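Local coordinates for ankyrin repeat and SAM domain-containing protein 4B (Mus musculus, PDB 5F3X) that probably serves as a scaffold that joins protein complexes through ankyrin repeats, a SAM domain and a C-terminal PDZ-binding motif, at residues Q19-E22 against E23-P26; S42-D45 against L46-H50; S61-D64 against K65-V69. One frame throughout, in Å; residues are numbered along the deposited sequence.

Contact 1. Residues Q19-E22 against E23-P26; sequences QHLE and EFLP
The Phe24 ring meets Leu21 along its CD2-CE2 edge: the carbonyl O of Leu21 lies close to the ring plane, 3.2 Å from Phe24 CD2, while methyl CD2 of Leu21 packs 3.6 Å from Phe24 CE2. On one face of the ring, offset toward the rim, sits CG of Glu23. With CG anti to its own carbonyl carbon (chi1 -57°), the Phe24 ring is swung back toward Leu21. Two backbone bonds hold the turn: Phe24 N donates to Leu21 O at 2.9 Å, and Leu25 N to Glu22 O at 3.1 Å. Both span three residues and are nearly straight at the hydrogen, evidence for a 3-10 turn leading into helix 25-30. Exchanging Phe24 for an alanine would probably leave methyl CD2 of Leu21 and CG of Glu23 without the surface they rest on, although the backbone turn could persist. The turn follows a Schellman motif at His20, which ends helix 11-18. Leu21 packs on Leu16 of that helix and on Val59 of helix 53-71, Phe24 touches Pro55 of helix 53-71, and Leu25 reaches back to Leu12 and Glu13, so this short link between helix 11-18 and helix 25-30 packs against both helix 11-18 and helix 53-71.

Contact 2. Residues S42-D45 against L46-H50; sequences SDED and LQNIH
Leu46 N donates to Ser42 O at 3.0 Å and Gln47 N to Asp43 O at 3.0 Å, and Asn48 N closes the same four-residue step on Glu44 O, which defines the short helix 43-48. Ser42 stands at its N-cap, where two reciprocal bonds make a capping box: Asp45 N donates to Ser42 OG at 2.9 Å, and Ser42 N donates to Asp45 OD2 at 2.9 Å, using the lone pair of OD2 that points away from OD1. A weak bond from Ser42 OG to the same OD2 adds to this. Asp45 can reach back because its CG stands anti to the carbonyl carbon (chi1 -76°), turning the carboxylate back toward Ser42. Asp43 and Gln47, one turn apart, approach at a slant, their carboxylate and amide planes 50° apart. Gln47 NE2 lies 3.2 Å from Asp43 OD2, but the bond is weak, bent to 123° at the hydrogen; the stronger partner of Asp43 is Arg56 of helix 53-71, whose NE forms a salt bridge with OD1. On the buried side, CG of Leu46 rests 3.5 Å from Ser42 O, and its side chain continues onto Arg56 and Leu60. A water 3.0 Å from Asp45 OD1 donates to that oxygen. At the far end His50, with positive phi, completes a Schellman motif that stops the helix. Chemically, three successive acids, Asp43, Glu44 and Asp45, occupy the first turn, where their negative charge is likely to be eased by the positive end of the helix dipole; Asp45 also satisfies the backbone N of Ser42, while the charge of Asp43 is probably balanced mainly by Arg56.

Contact 3. Residues S61-D64 against K65-V69; sequences SAID and KRKQV
Ser61 and Lys65 pair within two successive turns of helix 53-71, the long C-terminal helix of the SAM domain's five-helix bundle. Lys65 N donates to Ser61 O at 3.0 Å with an angle of 172° at the hydrogen. The same four-residue step recurs from Arg66 to Ala62 and from Gln68 to Asp64, and Lys67 N donates to Ile63 O at 2.9 Å, so the helix is regular over this stretch. Its side chains divide among different flanks. The extended aliphatic chain of Lys65 runs back along the preceding turn, bringing CE to 3.9 Å from Ser61 OG. Ile63 and Lys67 lie side by side and point the same way: branch CG2 of Ile63, anti to the backbone N, meets CE of Lys67 at 3.7 Å, a purely aliphatic contact beneath the ammonium end. Asp64 and Gln68 meet at a slant, their flat groups 54° apart, and as modelled two oxygens, Asp64 OD2 and Gln68 OE1, face each other at 3.7 Å; neither can donate to the other. Asp64 OD1 is still 6.1 Å from Lys67 NZ, so any attraction between these opposite charges acts over distance and not by contact. The Arg66 chain is extended from CG to NE and carries its guanidinium to the chain of another protein: NH1 forms a salt bridge with an acidic side chain there and NH2 a hydrogen bond with its backbone. Lys65 NZ makes a salt bridge to an acidic side chain of that protein as well, which marks this flank as part of a binding surface. Inside the domain, helix 35-39 packs alongside: Ile63 touches Leu38 and Leu39, Lys67 also reaches Leu39, and Arg66 lies on Leu35.

The three contacts follow one another along the chain within a single SAM domain. Contacts 1 and 3, with centres about 17 Å apart and on opposite sides of the chain's centre, do touch: Gln19 NE2 packs 3.7 Å from Ala62 CB. Both also face the chain of another protein, contact 1 through a hydrogen bond accepted by Gln19 OE1 and contact 3 through Lys65 and Arg66, consistent with one continuous binding surface. Contact 2 is set apart from it. Its centre lies about 15 Å from that of contact 1 and about 18 Å from that of contact 3, with nearest atoms about 6 and 5 Å away; its side chains meet helix 53-71 directly, at Arg56 among others.

Contact 1. Residues Q19-E22 against E23-P26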
loop_
_atom_site.group_PDB
_atom_site.type_symbol
_atom_site.label_atom_id
_atom_site.label_comp_id
_atom_site.label_asym_id
_atom_site.label_seq_id
_atom_site.Cartn_x
_atom_site.Cartn_y
_atom_site.Cartn_z
ATOM N N GLN B 19 11.854 13.398 -8.291
ATOM C CA GLN B 19 13.081 13.443 -9.086
ATOM C C GLN B 19 13.919 14.693 -8.871
ATOM O O GLN B 19 14.904 14.876 -9.590
ATOM C CB GLN B 19 12.763 13.320 -10.584
ATOM C CG GLN B 19 12.191 11.977 -10.962
ATOM C CD GLN B 19 13.006 10.799 -10.417
ATOM O OE1 GLN B 19 12.482 9.980 -9.666
ATOM N NE2 GLN B 19 14.274 10.701 -10.813
ATOM N N HIS B 20 13.529 15.573 -7.949
ATOM C CA HIS B 20 14.117 16.905 -7.782
ATOM C C HIS B 20 13.876 17.793 -8.993
ATOM O O HIS B 20 14.636 18.732 -9.250
ATOM C CB HIS B 20 15.616 16.824 -7.469
ATOM C CG HIS B 20 15.914 16.541 -6.032
ATOM N ND1 HIS B 20 15.577 17.417 -5.016
ATOM C CD2 HIS B 20 16.526 15.490 -5.435
ATOM C CE1 HIS B 20 15.960 16.910 -3.855
ATOM N NE2 HIS B 20 16.540 15.744 -4.082
ATOM N N LEU B 21 12.847 17.488 -9.770
ATOM C CA LEU B 21 12.545 18.227 -10.985
ATOM C C LEU B 21 11.410 19.217 -10.805
ATOM O O LEU B 21 10.886 19.726 -11.801
ATOM C CB LEU B 21 12.269 17.259 -12.133
ATOM C CG LEU B 21 13.602 16.545 -12.394
ATOM C CD1 LEU B 21 13.463 15.445 -13.408
ATOM C CD2 LEU B 21 14.690 17.534 -12.804
ATOM N N GLU B 22 10.975 19.432 -9.559
ATOM C CA GLU B 22 9.800 20.251 -9.277
ATOM C C GLU B 22 9.889 21.622 -9.912
ATOM O O GLU B 22 8.856 22.232 -10.205
ATOM C CB GLU B 22 9.598 20.390 -7.763
ATOM C CG GLU B 22 10.635 21.236 -7.026
ATOM C CD GLU B 22 11.701 20.416 -6.325
ATOM O OE1 GLU B 22 11.824 19.201 -6.607
ATOM O OE2 GLU B 22 12.430 21.002 -5.490
ATOM N N GLU B 23 11.106 22.123 -10.155
ATOM C CA GLU B 23 11.217 23.446 -10.759
ATOM C C GLU B 23 10.583 23.528 -12.140
ATOM O O GLU B 23 10.335 24.640 -12.614
ATOM C CB GLU B 23 12.670 23.891 -10.844
ATOM C CG GLU B 23 13.503 23.171 -11.852
ATOM C CD GLU B 23 14.807 23.904 -12.149
ATOM O OE1 GLU B 23 14.751 24.957 -12.832
ATOM O OE2 GLU B 23 15.877 23.438 -11.688
ATOM N N PHE B 24 10.295 22.397 -12.791
ATOM C CA PHE B 24 9.726 22.413 -14.138
ATOM C C PHE B 24 8.210 22.296 -14.164
ATOM O O PHE B 24 7.621 22.351 -15.237
ATOM C CB PHE B 24 10.365 21.318 -14.990
ATOM C CG PHE B 24 11.866 21.434 -15.057
ATOM C CD1 PHE B 24 12.468 22.361 -15.909
ATOM C CD2 PHE B 24 12.679 20.656 -14.232
ATOM C CE1 PHE B 24 13.846 22.500 -15.949
ATOM C CE2 PHE B 24 14.066 20.787 -14.272
ATOM C CZ PHE B 24 14.645 21.731 -15.130
ATOM N N LEU B 25 7.557 22.169 -13.015
ATOM C CA LEU B 25 6.099 22.105 -13.019
ATOM C C LEU B 25 5.447 23.336 -13.647
ATOM O O LEU B 25 4.480 23.166 -14.406
ATOM C CB LEU B 25 5.598 21.865 -11.588
ATOM C CG LEU B 25 4.128 21.456 -11.480
ATOM C CD1 LEU B 25 3.850 20.268 -12.369
ATOM C CD2 LEU B 25 3.747 21.136 -10.059
ATOM N N PRO B 26 5.893 24.568 -13.397
ATOM C CA PRO B 26 5.240 25.700 -14.076
ATOM C C PRO B 26 5.432 25.726 -15.592
ATOM O O PRO B 26 4.520 26.188 -16.287
ATOM C CB PRO B 26 5.856 26.930 -13.393
ATOM C CG PRO B 26 7.070 26.442 -12.716
ATOM C CD PRO B 26 6.795 25.032 -12.326
#

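Contact 2. Residues S42-D45 against L46-H50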
loop_
_atom_site.group_PDB
_atom_site.type_symbol
_atom_site.label_atom_id
_atom_site.label_comp_id
_atom_site.label_asym_id
_atom_site.label_seq_id
_atom_site.Cartn_x
_atom_site.Cartn_y
_atom_site.Cartn_z
ATOM N N SER B 42 10.346 13.388 -26.405
ATOM C CA SER B 42 11.696 12.978 -26.724
ATOM C C SER B 42 12.688 13.988 -26.175
ATOM O O SER B 42 12.328 15.102 -25.766
ATOM C CB SER B 42 11.869 12.885 -28.233
ATOM O OG SER B 42 11.789 14.204 -28.741
ATOM N N ASP B 43 13.972 13.627 -26.280
ATOM C CA ASP B 43 14.998 14.621 -26.024
ATOM C C ASP B 43 14.752 15.880 -26.853
ATOM O O ASP B 43 14.890 17.004 -26.342
ATOM C CB ASP B 43 16.381 14.037 -26.301
ATOM C CG ASP B 43 17.489 14.987 -25.899
ATOM O OD1 ASP B 43 17.783 15.068 -24.690
ATOM O OD2 ASP B 43 18.050 15.673 -26.777
ATOM N N GLU B 44 14.351 15.726 -28.130
ATOM C CA GLU B 44 14.190 16.946 -28.918
ATOM C C GLU B 44 12.925 17.711 -28.530
ATOM O O GLU B 44 12.925 18.947 -28.554
ATOM C CB GLU B 44 14.203 16.664 -30.421
ATOM C CG GLU B 44 14.085 17.974 -31.242
ATOM C CD GLU B 44 13.981 17.746 -32.758
ATOM O OE1 GLU B 44 13.652 16.606 -33.173
ATOM O OE2 GLU B 44 14.205 18.712 -33.534
ATOM N N ASP B 45 11.859 17.013 -28.133
ATOM C CA ASP B 45 10.692 17.702 -27.588
ATOM C C ASP B 45 11.083 18.594 -26.411
ATOM O O ASP B 45 10.654 19.752 -26.321
ATOM C CB ASP B 45 9.639 16.680 -27.162
ATOM C CG ASP B 45 8.886 16.090 -28.337
ATOM O OD1 ASP B 45 8.398 16.865 -29.189
ATOM O OD2 ASP B 45 8.798 14.845 -28.419
ATOM N N LEU B 46 11.921 18.073 -25.504
ATOM C CA LEU B 46 12.275 18.836 -24.314
ATOM C C LEU B 46 13.283 19.936 -24.615
ATOM O O LEU B 46 13.350 20.929 -23.877
ATOM C CB LEU B 46 12.811 17.905 -23.225
ATOM C CG LEU B 46 11.809 16.854 -22.733
ATOM C CD1 LEU B 46 12.475 15.832 -21.841
ATOM C CD2 LEU B 46 10.592 17.518 -22.066
ATOM N N GLN B 47 14.097 19.764 -25.665
ATOM C CA GLN B 47 14.908 20.873 -26.157
ATOM C C GLN B 47 14.039 21.990 -26.710
ATOM O O GLN B 47 14.427 23.160 -26.657
ATOM C CB GLN B 47 15.852 20.406 -27.256
ATOM C CG GLN B 47 17.231 19.996 -26.827
ATOM C CD GLN B 47 18.095 19.630 -28.026
ATOM O OE1 GLN B 47 18.875 20.447 -28.505
ATOM N NE2 GLN B 47 17.947 18.406 -28.523
ATOM N N ASN B 48 12.875 21.653 -27.264
ATOM C CA ASN B 48 12.040 22.691 -27.854
ATOM C C ASN B 48 11.490 23.640 -26.794
ATOM O O ASN B 48 11.317 24.834 -27.067
ATOM C CB ASN B 48 10.927 22.056 -28.686
ATOM C CG ASN B 48 11.427 21.576 -30.047
ATOM O OD1 ASN B 48 12.436 22.069 -30.557
ATOM N ND2 ASN B 48 10.719 20.621 -30.643
ATOM N N ILE B 49 11.253 23.154 -25.579
ATOM C CA ILE B 49 10.778 24.015 -24.502
ATOM C C ILE B 49 11.950 24.520 -23.678
ATOM O O ILE B 49 11.765 24.953 -22.536
ATOM C CB ILE B 49 9.706 23.333 -23.633
ATOM C CG1 ILE B 49 10.207 22.007 -23.056
ATOM C CG2 ILE B 49 8.419 23.166 -24.455
ATOM C CD1 ILE B 49 9.288 21.406 -22.021
ATOM N N HIS B 50 13.172 24.372 -24.207
ATOM C CA HIS B 50 14.381 24.991 -23.631
ATOM C C HIS B 50 14.775 24.378 -22.287
ATOM O O HIS B 50 15.210 25.083 -21.374
ATOM C CB HIS B 50 14.225 26.508 -23.464
ATOM C CG HIS B 50 13.688 27.203 -24.672
ATOM N ND1 HIS B 50 14.507 27.728 -25.651
ATOM C CD2 HIS B 50 12.417 27.463 -25.059
ATOM C CE1 HIS B 50 13.759 28.272 -26.595
ATOM N NE2 HIS B 50 12.489 28.127 -26.260
HETATM O O HOH W 1 8.517 19.685 -30.210
#

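Contact 3. Residues S61-D64 against K65-V69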
loop_
_atom_site.group_PDB
_atom_site.type_symbol
_atom_site.label_atom_id
_atom_site.label_comp_id
_atom_site.label_asym_id
_atom_site.label_seq_id
_atom_site.Cartn_x
_atom_site.Cartn_y
_atom_site.Cartn_z
ATOM N N SER B 61 15.746 9.741 -18.071
ATOM C CA SER B 61 16.098 8.579 -17.272
ATOM C C SER B 61 14.906 8.127 -16.446
ATOM O O SER B 61 14.549 6.944 -16.448
ATOM C CB SER B 61 17.287 8.915 -16.379
ATOM O OG SER B 61 17.507 7.927 -15.391
ATOM N N ALA B 62 14.257 9.073 -15.761
ATOM C CA ALA B 62 13.124 8.749 -14.901
ATOM C C ALA B 62 11.948 8.224 -15.706
ATOM O O ALA B 62 11.252 7.298 -15.270
ATOM C CB ALA B 62 12.705 9.982 -14.101
ATOM N N ILE B 63 11.697 8.824 -16.875
ATOM C CA ILE B 63 10.614 8.380 -17.744
ATOM C C ILE B 63 10.853 6.952 -18.197
ATOM O O ILE B 63 9.922 6.149 -18.319
ATOM C CB ILE B 63 10.493 9.338 -18.943
ATOM C CG1 ILE B 63 9.941 10.687 -18.483
ATOM C CG2 ILE B 63 9.641 8.730 -20.068
ATOM C CD1 ILE B 63 10.261 11.818 -19.450
ATOM N N ASP B 64 12.101 6.615 -18.459
ATOM C CA ASP B 64 12.388 5.312 -19.022
ATOM C C ASP B 64 12.346 4.222 -17.953
ATOM O O ASP B 64 11.855 3.113 -18.211
ATOM C CB ASP B 64 13.738 5.356 -19.718
ATOM C CG ASP B 64 14.197 3.998 -20.140
ATOM O OD1 ASP B 64 13.734 3.533 -21.209
ATOM O OD2 ASP B 64 14.996 3.394 -19.378
ATOM N N LYS B 65 12.859 4.522 -16.759
ATOM C CA LYS B 65 12.708 3.613 -15.630
ATOM C C LYS B 65 11.240 3.284 -15.391
ATOM O O LYS B 65 10.880 2.121 -15.186
ATOM C CB LYS B 65 13.336 4.233 -14.377
ATOM C CG LYS B 65 14.809 4.524 -14.513
ATOM C CD LYS B 65 15.542 4.641 -13.193
ATOM C CE LYS B 65 17.058 4.531 -13.468
ATOM N NZ LYS B 65 17.951 4.343 -12.269
ATOM N N ARG B 66 10.375 4.303 -15.434
ATOM C CA ARG B 66 8.945 4.106 -15.198
ATOM C C ARG B 66 8.283 3.309 -16.318
ATOM O O ARG B 66 7.439 2.453 -16.046
ATOM C CB ARG B 66 8.245 5.457 -15.046
ATOM C CG ARG B 66 6.687 5.394 -14.964
ATOM C CD ARG B 66 6.116 6.808 -14.780
ATOM N NE ARG B 66 4.694 6.904 -14.431
ATOM C CZ ARG B 66 4.236 6.830 -13.188
ATOM N NH1 ARG B 66 5.077 6.614 -12.183
ATOM N NH2 ARG B 66 2.948 6.953 -12.946
ATOM N N LYS B 67 8.589 3.624 -17.578
ATOM C CA LYS B 67 7.999 2.875 -18.686
ATOM C C LYS B 67 8.353 1.396 -18.584
ATOM O O LYS B 67 7.533 0.521 -18.900
ATOM C CB LYS B 67 8.481 3.432 -20.028
ATOM C CG LYS B 67 7.862 4.747 -20.460
ATOM C CD LYS B 67 7.938 4.890 -21.984
ATOM C CE LYS B 67 8.075 6.345 -22.421
ATOM N NZ LYS B 67 8.979 6.476 -23.637
ATOM N N GLN B 68 9.567 1.104 -18.119
ATOM C CA GLN B 68 10.038 -0.269 -18.094
ATOM C C GLN B 68 9.364 -1.075 -16.990
ATOM O O GLN B 68 8.881 -2.187 -17.240
ATOM C CB GLN B 68 11.559 -0.298 -17.955
ATOM C CG GLN B 68 12.255 -0.564 -19.286
ATOM C CD GLN B 68 13.759 -0.523 -19.160
ATOM O OE1 GLN B 68 14.291 -0.055 -18.140
ATOM N NE2 GLN B 68 14.462 -1.019 -20.189
ATOM N N VAL B 69 9.314 -0.541 -15.766
ATOM C CA VAL B 69 8.743 -1.334 -14.677
ATOM C C VAL B 69 7.228 -1.432 -14.789
ATOM O O VAL B 69 6.634 -2.397 -14.298
ATOM C CB VAL B 69 9.161 -0.790 -13.302
ATOM C CG1 VAL B 69 10.664 -0.865 -13.163
ATOM C CG2 VAL B 69 8.643 0.636 -13.098
#